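Local coordinates for protein catalase (Corynebacterium glutamicum, PDB 4B7H) that probably uses its haem iron to break down hydrogen peroxide into water and oxygen, and is inhibited by nitric oxide bound in its haem pocket, at residues S211-W216 with N289-T294. Numbering follows the deposited sequence.
With HEM (protoporphyrin IX containing Fe), chain E.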
loop_
_atom_site.group_PDB
_atom_site.type_symbol
_atom_site.label_atom_id
_atom_site.label_comp_id
_atom_site.label_asym_id
_atom_site.label_seq_id
_atom_site.Cartn_x
_atom_site.Cartn_y
_atom_site.Cartn_z
ATOM N N SER A 211 -32.026 -8.326 -6.441
ATOM C CA SER A 211 -32.149 -7.670 -7.754
ATOM C C SER A 211 -31.901 -8.615 -8.935
ATOM O O SER A 211 -32.804 -8.827 -9.758
ATOM C CB SER A 211 -31.287 -6.402 -7.876
ATOM O OG SER A 211 -31.426 -5.551 -6.750
ATOM N N HIS A 212 -30.695 -9.179 -9.029
ATOM C CA HIS A 212 -30.379 -10.121 -10.109
ATOM C C HIS A 212 -31.158 -11.417 -9.999
ATOM O O HIS A 212 -31.525 -11.855 -8.911
ATOM C CB HIS A 212 -28.911 -10.565 -10.080
ATOM C CG HIS A 212 -27.916 -9.455 -10.025
ATOM N ND1 HIS A 212 -27.585 -8.695 -11.125
ATOM C CD2 HIS A 212 -27.146 -8.997 -9.008
ATOM C CE1 HIS A 212 -26.663 -7.810 -10.787
ATOM N NE2 HIS A 212 -26.376 -7.975 -9.506
ATOM N N THR A 213 -31.339 -12.062 -11.141
ATOM C CA THR A 213 -31.674 -13.472 -11.178
ATOM C C THR A 213 -30.462 -14.295 -10.739
ATOM O O THR A 213 -29.353 -14.139 -11.270
ATOM C CB THR A 213 -32.085 -13.835 -12.592
ATOM O OG1 THR A 213 -33.256 -13.073 -12.913
ATOM C CG2 THR A 213 -32.376 -15.330 -12.728
ATOM N N PHE A 214 -30.681 -15.153 -9.747
ATOM C CA PHE A 214 -29.705 -16.152 -9.345
ATOM C C PHE A 214 -30.242 -17.535 -9.676
ATOM O O PHE A 214 -31.348 -17.678 -10.225
ATOM C CB PHE A 214 -29.428 -16.037 -7.848
ATOM C CG PHE A 214 -28.722 -14.768 -7.477
ATOM C CD1 PHE A 214 -27.341 -14.674 -7.587
ATOM C CD2 PHE A 214 -29.443 -13.659 -7.051
ATOM C CE1 PHE A 214 -26.681 -13.493 -7.272
ATOM C CE2 PHE A 214 -28.799 -12.479 -6.727
ATOM C CZ PHE A 214 -27.413 -12.396 -6.834
ATOM N N GLN A 215 -29.474 -18.564 -9.340
ATOM C CA GLN A 215 -29.938 -19.927 -9.560
ATOM C C GLN A 215 -29.932 -20.702 -8.245
ATOM O O GLN A 215 -29.064 -20.501 -7.400
ATOM C CB GLN A 215 -29.077 -20.631 -10.612
ATOM C CG GLN A 215 -29.718 -21.888 -11.185
ATOM C CD GLN A 215 -28.887 -22.490 -12.291
ATOM O OE1 GLN A 215 -27.906 -23.189 -12.038
ATOM N NE2 GLN A 215 -29.255 -22.200 -13.531
ATOM N N TRP A 216 -30.935 -21.557 -8.067
ATOM C CA TRP A 216 -30.969 -22.512 -6.971
ATOM C C TRP A 216 -30.862 -23.895 -7.589
ATOM O O TRP A 216 -31.478 -24.170 -8.629
ATOM C CB TRP A 216 -32.277 -22.398 -6.187
ATOM C CG TRP A 216 -32.253 -21.427 -5.043
ATOM C CD1 TRP A 216 -31.234 -20.587 -4.691
ATOM C CD2 TRP A 216 -33.300 -21.209 -4.088
ATOM N NE1 TRP A 216 -31.587 -19.858 -3.576
ATOM C CE2 TRP A 216 -32.849 -20.226 -3.185
ATOM C CE3 TRP A 216 -34.580 -21.757 -3.908
ATOM C CZ2 TRP A 216 -33.632 -19.776 -2.117
ATOM C CZ3 TRP A 216 -35.356 -21.312 -2.855
ATOM C CH2 TRP A 216 -34.883 -20.330 -1.970
ATOM N N ASN A 289 -36.787 -10.494 -20.987
ATOM C CA ASN A 289 -35.567 -11.269 -20.792
ATOM C C ASN A 289 -35.352 -11.460 -19.293
ATOM O O ASN A 289 -35.277 -10.480 -18.549
ATOM C CB ASN A 289 -34.368 -10.556 -21.415
ATOM C CG ASN A 289 -33.094 -11.391 -21.361
ATOM O OD1 ASN A 289 -32.655 -11.808 -20.289
ATOM N ND2 ASN A 289 -32.495 -11.633 -22.522
ATOM N N PRO A 290 -35.271 -12.723 -18.836
ATOM C CA PRO A 290 -35.262 -12.972 -17.390
ATOM C C PRO A 290 -33.913 -12.698 -16.727
ATOM O O PRO A 290 -33.828 -12.772 -15.505
ATOM C CB PRO A 290 -35.636 -14.457 -17.290
ATOM C CG PRO A 290 -35.180 -15.046 -18.572
ATOM C CD PRO A 290 -35.354 -13.974 -19.616
ATOM N N PHE A 291 -32.900 -12.370 -17.525
ATOM C CA PHE A 291 -31.539 -12.156 -17.032
ATOM C C PHE A 291 -31.091 -10.697 -17.150
ATOM O O PHE A 291 -29.956 -10.368 -16.812
ATOM C CB PHE A 291 -30.562 -13.051 -17.801
ATOM C CG PHE A 291 -31.005 -14.486 -17.891
ATOM C CD1 PHE A 291 -31.241 -15.227 -16.736
ATOM C CD2 PHE A 291 -31.183 -15.092 -19.128
ATOM C CE1 PHE A 291 -31.646 -16.555 -16.820
ATOM C CE2 PHE A 291 -31.588 -16.419 -19.218
ATOM C CZ PHE A 291 -31.817 -17.149 -18.061
ATOM N N ASP A 292 -31.981 -9.841 -17.656
ATOM C CA ASP A 292 -31.732 -8.409 -17.820
ATOM C C ASP A 292 -32.082 -7.734 -16.507
ATOM O O ASP A 292 -33.250 -7.697 -16.116
ATOM C CB ASP A 292 -32.620 -7.873 -18.953
ATOM C CG ASP A 292 -32.473 -6.371 -19.186
ATOM O OD1 ASP A 292 -31.800 -5.666 -18.398
ATOM O OD2 ASP A 292 -33.055 -5.880 -20.180
ATOM N N LEU A 293 -31.062 -7.228 -15.813
ATOM C CA LEU A 293 -31.246 -6.603 -14.508
ATOM C C LEU A 293 -32.252 -5.450 -14.514
ATOM O O LEU A 293 -32.917 -5.195 -13.496
ATOM C CB LEU A 293 -29.890 -6.126 -13.990
ATOM C CG LEU A 293 -29.832 -5.424 -12.636
ATOM C CD1 LEU A 293 -30.395 -6.315 -11.519
ATOM C CD2 LEU A 293 -28.394 -5.010 -12.355
ATOM N N THR A 294 -32.385 -4.775 -15.659
ATOM C CA THR A 294 -33.338 -3.671 -15.788
ATOM C C THR A 294 -34.789 -4.146 -15.922
ATOM O O THR A 294 -35.707 -3.326 -16.012
ATOM C CB THR A 294 -32.988 -2.740 -16.985
ATOM O OG1 THR A 294 -33.239 -3.425 -18.223
ATOM C CG2 THR A 294 -31.530 -2.288 -16.929
HETATM C CHA HEM E . -20.401 -1.858 -3.374
HETATM C CHB HEM E . -19.057 -3.030 -7.884
HETATM C CHC HEM E . -23.721 -3.111 -9.178
HETATM C CHD HEM E . -24.869 -3.464 -4.515
HETATM C C1A HEM E . -19.634 -2.150 -4.475
HETATM C C2A HEM E . -18.186 -2.239 -4.502
HETATM C C3A HEM E . -17.830 -2.580 -5.749
HETATM C C4A HEM E . -19.026 -2.706 -6.547
HETATM C CMA HEM E . -16.422 -2.817 -6.307
HETATM C CAA HEM E . -17.262 -1.999 -3.288
HETATM C CBA HEM E . -17.097 -3.300 -2.516
HETATM C CGA HEM E . -16.061 -3.206 -1.427
HETATM O O1A HEM E . -16.297 -3.822 -0.357
HETATM O O2A HEM E . -15.008 -2.540 -1.602
HETATM C C1B HEM E . -20.197 -3.131 -8.648
HETATM C C2B HEM E . -20.248 -3.373 -10.072
HETATM C C3B HEM E . -21.549 -3.368 -10.429
HETATM C C4B HEM E . -22.338 -3.151 -9.237
HETATM C CMB HEM E . -19.000 -3.563 -10.959
HETATM C CAB HEM E . -22.200 -3.597 -11.807
HETATM C CBB HEM E . -21.622 -4.334 -12.755
HETATM C C1C HEM E . -24.436 -3.392 -8.027
HETATM C C2C HEM E . -25.768 -3.972 -7.928
HETATM C C3C HEM E . -26.069 -4.062 -6.621
HETATM C C4C HEM E . -24.934 -3.565 -5.874
HETATM C CMC HEM E . -26.650 -4.374 -9.136
HETATM C CAC HEM E . -27.322 -4.648 -5.925
HETATM C CBC HEM E . -28.067 -5.623 -6.472
HETATM C C1D HEM E . -23.799 -2.995 -3.804
HETATM C C2D HEM E . -23.829 -2.811 -2.389
HETATM C C3D HEM E . -22.457 -2.316 -2.020
HETATM C C4D HEM E . -21.711 -2.255 -3.247
HETATM C CMD HEM E . -25.008 -3.051 -1.449
HETATM C CAD HEM E . -21.991 -1.997 -0.608
HETATM C CBD HEM E . -21.691 -3.312 0.109
HETATM C CGD HEM E . -21.337 -2.933 1.516
HETATM O O1D HEM E . -20.170 -3.138 1.935
HETATM O O2D HEM E . -22.226 -2.397 2.225
HETATM N NA HEM E . -20.122 -2.449 -5.739
HETATM N NB HEM E . -21.480 -2.997 -8.165
HETATM N NC HEM E . -23.953 -3.162 -6.749
HETATM N ND HEM E . -22.541 -2.651 -4.289
HETATM FE FE HEM E . -22.043 -2.764 -6.235
#
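Leu293 lies against His212 and Ser211 at one edge of the haem pocket, where the chain leading into strand 214-217 of the catalase beta-barrel meets the loop between strands 270-279 and 305-314. Its side chain crosses that of His212 obliquely, and its two methyl groups divide the work. Leu293 CD1 rests 3.8 Å from Ser211 CB and also touches His212 ND1, whereas Leu293 CD2 sits 3.6 Å from His212 CE1 and 3.7 Å from the haem methyl CMC. CG stands anti to the backbone N of Leu293 (chi1 179°), and chi2 of 58° then sets CD1 toward Ser211 and His212 and CD2 toward the imidazole and the haem. His212 NE2 lies 3.6 Å from haem CMC, with CE1 close behind, and both ring nitrogens are engaged: ND1 is hydrogen-bonded to Asp342 and NE2 to Arg348, which should fix the rotation of the ring. Ser211 approaches the neighbouring vinyl group, its OG 3.4 Å from haem CBC, while that hydroxyl is hydrogen-bonded to Thr144 O. All three residues thus line the haem pocket at the pyrrole that carries methyl CMC and the vinyl ending in CBC.

Farther from the haem, the interaction becomes polar. Asn289 to Asp292 form a type I beta turn, reinforced by an Asx turn in which Phe291 N donates to Asn289 OD1. Pro290 CG lies over the centre of one face of the Phe291 ring, and Thr213 CG2 meets the edge of that ring near its plane. The turn offers Pro290 O to the buried Thr213 hydroxyl, which is also hydrogen-bonded to Lys227 NZ. Thr213 OG1 donates to Pro290 O across 2.7 Å, approaching almost in line with the carbonyl at a C=O...OG1 angle of 171°.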